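Local coordinates for protein amino Transferase (Eubacterium rectale, PDB 3ELE) that probably transfers amino groups between amino acids and keto acids with pyridoxal-5'-phosphate as cofactor, as a class I and II aminotransferase, at residues E126-I130 with L165-N170; A131-P135 with G364-P368. Numbering follows the deposited sequence.

Contact 1 (E126-I130 with L165-N170); sequences EFITI and LEERIN
An extended strand, 126-130, faces the last turn of a helix and the chain leaving it, 165-170, the two running in opposite directions in a register that puts CA of Glu126 8.8 Å from CA of Asn170, CA of Ile128 8.0 Å from CA of Arg168, and CA of Ile130 8.0 Å from CA of Leu165. Glu126 (chi1 m, chi2 t) points across and accepts a hydrogen bond at OE1 from Asn170 ND2 (3.0 Å, N-H...O angle 146°), while Asn170 OD1 is hydrogen-bonded to His172 N; a water donates to the same Glu126 OE1 (2.8 Å) and to Arg168 O (2.7 Å). Ile128 (m, t) is the apolar centre: its CD1 reaches Leu165 CD1 at 3.6 Å and Ile169 CG1 at 3.9 Å. Ile130 (m, m) brings CD1 within 4.3 Å of Leu165 CD1. A helix end packed on the central mixed sheet is consistent with the alpha/beta/alpha large domain of fold-type I PLP enzymes. Strand 126-130 lies between parallel strands 147-151 and 173-178, while Leu165 and Ile169 also pack on helix 191-208.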
loop_
_atom_site.group_PDB
_atom_site.type_symbol
_atom_site.label_atom_id
_atom_site.label_comp_id
_atom_site.label_asym_id
_atom_site.label_seq_id
_atom_site.Cartn_x
_atom_site.Cartn_y
_atom_site.Cartn_z
ATOM N N GLU A 126 -5.793 11.496 20.504
ATOM C CA GLU A 126 -6.400 12.494 19.620
ATOM C C GLU A 126 -5.387 13.093 18.665
ATOM O O GLU A 126 -4.235 13.339 19.050
ATOM C CB GLU A 126 -7.022 13.601 20.454
ATOM C CG GLU A 126 -8.221 13.130 21.304
ATOM C CD GLU A 126 -8.732 14.162 22.332
ATOM O OE1 GLU A 126 -8.174 15.272 22.455
ATOM O OE2 GLU A 126 -9.692 13.830 23.053
ATOM N N PHE A 127 -5.810 13.282 17.403
ATOM C CA PHE A 127 -5.042 14.021 16.410
ATOM C C PHE A 127 -5.895 15.223 16.006
ATOM O O PHE A 127 -7.103 15.082 15.745
ATOM C CB PHE A 127 -4.643 13.158 15.210
ATOM C CG PHE A 127 -3.655 12.098 15.562
ATOM C CD1 PHE A 127 -2.275 12.365 15.529
ATOM C CD2 PHE A 127 -4.089 10.832 15.974
ATOM C CE1 PHE A 127 -1.329 11.363 15.896
ATOM C CE2 PHE A 127 -3.164 9.831 16.326
ATOM C CZ PHE A 127 -1.779 10.088 16.275
ATOM N N ILE A 128 -5.260 16.398 15.974
ATOM C CA ILE A 128 -5.911 17.660 15.704
ATOM C C ILE A 128 -5.713 18.043 14.247
ATOM O O ILE A 128 -4.588 17.984 13.730
ATOM C CB ILE A 128 -5.363 18.804 16.591
ATOM C CG1 ILE A 128 -5.692 18.577 18.067
ATOM C CG2 ILE A 128 -5.957 20.169 16.208
ATOM C CD1 ILE A 128 -5.117 19.657 18.936
ATOM N N THR A 129 -6.810 18.437 13.606
ATOM C CA THR A 129 -6.790 18.959 12.208
ATOM C C THR A 129 -7.296 20.407 12.321
ATOM O O THR A 129 -8.060 20.735 13.259
ATOM C CB THR A 129 -7.603 18.088 11.245
ATOM O OG1 THR A 129 -7.416 18.542 9.889
ATOM C CG2 THR A 129 -9.088 18.103 11.575
ATOM N N ILE A 130 -6.793 21.276 11.440
ATOM C CA ILE A 130 -7.146 22.699 11.413
ATOM C C ILE A 130 -8.087 22.866 10.223
ATOM O O ILE A 130 -7.680 22.637 9.080
ATOM C CB ILE A 130 -5.889 23.623 11.251
ATOM C CG1 ILE A 130 -4.779 23.256 12.248
ATOM C CG2 ILE A 130 -6.256 25.111 11.441
ATOM C CD1 ILE A 130 -5.184 23.372 13.680
ATOM N N LEU A 165 -7.018 26.429 18.935
ATOM C CA LEU A 165 -6.096 25.276 18.912
ATOM C C LEU A 165 -5.623 24.918 20.310
ATOM O O LEU A 165 -5.760 23.767 20.701
ATOM C CB LEU A 165 -4.883 25.482 17.992
ATOM C CG LEU A 165 -3.750 24.431 18.006
ATOM C CD1 LEU A 165 -4.277 22.979 17.853
ATOM C CD2 LEU A 165 -2.710 24.772 16.946
ATOM N N GLU A 166 -5.086 25.903 21.038
ATOM C CA GLU A 166 -4.575 25.704 22.399
ATOM C C GLU A 166 -5.616 25.096 23.345
ATOM O O GLU A 166 -5.284 24.250 24.180
ATOM C CB GLU A 166 -4.046 27.027 22.980
ATOM C CG GLU A 166 -3.399 26.857 24.361
ATOM C CD GLU A 166 -2.626 28.056 24.866
ATOM O OE1 GLU A 166 -2.581 29.107 24.195
ATOM O OE2 GLU A 166 -2.052 27.927 25.967
ATOM N N GLU A 167 -6.860 25.553 23.210
ATOM C CA GLU A 167 -8.000 25.075 24.008
ATOM C C GLU A 167 -8.325 23.591 23.737
ATOM O O GLU A 167 -8.786 22.892 24.635
ATOM C CB GLU A 167 -9.220 25.975 23.745
ATOM C CG GLU A 167 -10.416 25.774 24.661
ATOM C CD GLU A 167 -11.638 26.636 24.286
ATOM O OE1 GLU A 167 -11.556 27.514 23.386
ATOM O OE2 GLU A 167 -12.702 26.422 24.912
ATOM N N ARG A 168 -8.059 23.113 22.518
ATOM C CA ARG A 168 -8.297 21.693 22.130
ATOM C C ARG A 168 -7.104 20.747 22.356
ATOM O O ARG A 168 -7.217 19.550 22.087
ATOM C CB ARG A 168 -8.776 21.627 20.680
ATOM C CG ARG A 168 -10.169 22.188 20.527
ATOM C CD ARG A 168 -10.507 22.539 19.123
ATOM N NE ARG A 168 -11.906 22.972 19.010
ATOM C CZ ARG A 168 -12.393 24.153 19.402
ATOM N NH1 ARG A 168 -11.623 25.085 19.964
ATOM N NH2 ARG A 168 -13.691 24.408 19.230
ATOM N N ILE A 169 -5.970 21.280 22.821
ATOM C CA ILE A 169 -4.791 20.484 23.150
ATOM C C ILE A 169 -4.975 20.019 24.598
ATOM O O ILE A 169 -5.296 20.832 25.462
ATOM C CB ILE A 169 -3.475 21.299 23.050
ATOM C CG1 ILE A 169 -3.133 21.641 21.599
ATOM C CG2 ILE A 169 -2.299 20.512 23.669
ATOM C CD1 ILE A 169 -2.007 22.657 21.480
ATOM N N ASN A 170 -4.749 18.726 24.848
ATOM C CA ASN A 170 -4.856 18.117 26.193
ATOM C C ASN A 170 -3.869 16.940 26.328
ATOM O O ASN A 170 -3.032 16.710 25.432
ATOM C CB ASN A 170 -6.326 17.718 26.485
ATOM C CG ASN A 170 -6.912 16.739 25.453
ATOM O OD1 ASN A 170 -6.487 15.597 25.343
ATOM N ND2 ASN A 170 -7.932 17.174 24.757
HETATM O O HOH W 1 -6.575 17.103 21.041
#

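Contact 2 (A131-P135 with G364-P368); sequences APYFP and GFGCP. With PLP (pyridoxal-5'-phosphate), chain E.
Neither segment is regular helix or strand, and they come closest at Tyr133 and Phe365, whose CA atoms are 4.9 Å apart. A cis peptide joins Ala131 to Pro132; beyond it Tyr133 N donates to Phe365 O at 2.8 Å (N-H...O angle 163°). CA-H...O contacts lie beside this bond: Pro132 CA to Phe365 O, 3.3 Å, and Phe365 CA to Tyr133 O, 3.4 Å. Gly366 has phi/psi 93/18, and a CB there would lie 3.2 Å from both Tyr133 CE1 and Ala131 CB, so the tight approach depends on its bare CA. Phe365 (chi1 m) sets one ring face against Pro135 CG, with its CD2 3.7 Å from Pro135 CD; Pro132 CB meets Cys367 CB at 4.1 Å. Phe134 (chi1 t), its CA-to-CB bond directed away from 364-368, has PLP C2 over one ring face and CZ 3.1 Å from PLP O4A, an aromatic cover familiar in aminotransferases. The pairing joins the loop between strand 126-130 and helix 136-143 to that between strands 360-361 and 370-374, with Phe337 of strand 335-339 touching Pro132 and Cys367.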
loop_
_atom_site.group_PDB
_atom_site.type_symbol
_atom_site.label_atom_id
_atom_site.label_comp_id
_atom_site.label_asym_id
_atom_site.label_seq_id
_atom_site.Cartn_x
_atom_site.Cartn_y
_atom_site.Cartn_z
ATOM N N ALA A 131 -9.339 23.238 10.498
ATOM C CA ALA A 131 -10.350 23.446 9.459
ATOM C C ALA A 131 -10.016 24.700 8.610
ATOM O O ALA A 131 -9.396 25.617 9.125
ATOM C CB ALA A 131 -11.748 23.570 10.053
ATOM N N PRO A 132 -10.352 24.708 7.297
ATOM C CA PRO A 132 -10.978 23.615 6.563
ATOM C C PRO A 132 -9.944 22.539 6.268
ATOM O O PRO A 132 -8.772 22.868 6.034
ATOM C CB PRO A 132 -11.461 24.284 5.292
ATOM C CG PRO A 132 -10.457 25.367 5.053
ATOM C CD PRO A 132 -10.084 25.861 6.412
ATOM N N TYR A 133 -10.370 21.274 6.268
ATOM C CA TYR A 133 -9.428 20.157 6.116
ATOM C C TYR A 133 -9.893 19.024 5.194
ATOM O O TYR A 133 -11.079 18.883 4.908
ATOM C CB TYR A 133 -9.082 19.609 7.514
ATOM C CG TYR A 133 -10.207 18.837 8.166
ATOM C CD1 TYR A 133 -11.260 19.490 8.802
ATOM C CD2 TYR A 133 -10.227 17.438 8.122
ATOM C CE1 TYR A 133 -12.325 18.772 9.352
ATOM C CE2 TYR A 133 -11.269 16.708 8.663
ATOM C CZ TYR A 133 -12.312 17.369 9.293
ATOM O OH TYR A 133 -13.305 16.600 9.830
ATOM N N PHE A 134 -8.912 18.240 4.744
ATOM C CA PHE A 134 -9.089 17.045 3.914
ATOM C C PHE A 134 -9.838 15.974 4.746
ATOM O O PHE A 134 -9.239 15.392 5.665
ATOM C CB PHE A 134 -7.698 16.568 3.492
ATOM C CG PHE A 134 -7.675 15.401 2.548
ATOM C CD1 PHE A 134 -8.432 15.406 1.375
ATOM C CD2 PHE A 134 -6.778 14.347 2.763
ATOM C CE1 PHE A 134 -8.358 14.325 0.480
ATOM C CE2 PHE A 134 -6.695 13.272 1.869
ATOM C CZ PHE A 134 -7.495 13.258 0.733
ATOM N N PRO A 135 -11.130 15.695 4.428
ATOM C CA PRO A 135 -11.926 14.790 5.281
ATOM C C PRO A 135 -11.400 13.375 5.489
ATOM O O PRO A 135 -11.704 12.770 6.518
ATOM C CB PRO A 135 -13.301 14.751 4.586
ATOM C CG PRO A 135 -13.321 15.963 3.712
ATOM C CD PRO A 135 -11.930 16.162 3.271
ATOM N N GLY A 364 -18.412 19.518 4.872
ATOM C CA GLY A 364 -17.643 18.282 5.054
ATOM C C GLY A 364 -16.157 18.499 5.309
ATOM O O GLY A 364 -15.518 17.650 5.922
ATOM N N PHE A 365 -15.613 19.621 4.824
ATOM C CA PHE A 365 -14.233 20.041 5.120
ATOM C C PHE A 365 -14.137 20.766 6.483
ATOM O O PHE A 365 -13.054 21.130 6.905
ATOM C CB PHE A 365 -13.655 20.926 4.002
ATOM C CG PHE A 365 -13.617 20.263 2.642
ATOM C CD1 PHE A 365 -14.718 20.319 1.795
ATOM C CD2 PHE A 365 -12.466 19.621 2.177
ATOM C CE1 PHE A 365 -14.688 19.700 0.524
ATOM C CE2 PHE A 365 -12.426 19.003 0.921
ATOM C CZ PHE A 365 -13.550 19.048 0.089
ATOM N N GLY A 366 -15.263 20.956 7.168
ATOM C CA GLY A 366 -15.334 21.645 8.444
ATOM C C GLY A 366 -15.633 23.120 8.300
ATOM O O GLY A 366 -15.422 23.844 9.254
ATOM N N CYS A 367 -16.161 23.553 7.143
ATOM C CA CYS A 367 -16.463 24.980 6.860
ATOM C C CYS A 367 -17.829 25.312 6.226
ATOM O O CYS A 367 -17.910 25.528 5.006
ATOM C CB CYS A 367 -15.328 25.596 6.023
ATOM S SG CYS A 367 -14.451 26.801 6.878
ATOM N N PRO A 368 -18.905 25.370 7.050
ATOM C CA PRO A 368 -20.205 25.800 6.536
ATOM C C PRO A 368 -20.175 27.257 6.018
ATOM O O PRO A 368 -19.420 28.101 6.536
ATOM C CB PRO A 368 -21.136 25.694 7.760
ATOM C CG PRO A 368 -20.428 24.833 8.743
ATOM C CD PRO A 368 -18.977 25.009 8.484
HETATM N N1 PLP E . -3.287 15.127 1.319
HETATM C C2 PLP E . -4.092 16.088 0.702
HETATM C C2A PLP E . -4.368 17.373 1.413
HETATM C C3 PLP E . -4.613 15.858 -0.588
HETATM O O3 PLP E . -5.391 16.806 -1.208
HETATM C C4 PLP E . -4.359 14.636 -1.252
HETATM C C4A PLP E . -5.296 14.291 -2.396
HETATM O O4A PLP E . -6.365 13.725 -2.167
HETATM C C5 PLP E . -3.531 13.671 -0.601
HETATM C C6 PLP E . -3.004 13.926 0.689
HETATM C C5A PLP E . -3.219 12.317 -1.204
HETATM O O4P PLP E . -2.054 12.298 -1.967
HETATM P P PLP E . -1.561 10.871 -2.532
HETATM O O1P PLP E . -0.060 10.830 -2.566
HETATM O O2P PLP E . -2.023 10.722 -3.952
HETATM O O3P PLP E . -2.077 9.733 -1.714
#

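In the fold
The two contacts follow one another on a single run of chain: strand 126-130 of contact 1 passes directly into loop 131-135 of contact 2. Their centres are about 15 Å apart, and they touch nowhere beyond this junction. Along the chain the order is 126-130, 131-135, 165-170, 364-368, so the pairings cross. Contact 1 closes 34 intervening residues, with 165-170 packed on one side of the seven-stranded mixed sheet, whereas contact 2 spans 228 and ties that sheet's loop to a loop of the four-stranded antiparallel sheet near the C-terminal end. The strand thus leads from helix packing to Phe134 in the cofactor pocket, where Tyr72 of the second subunit also binds PLP.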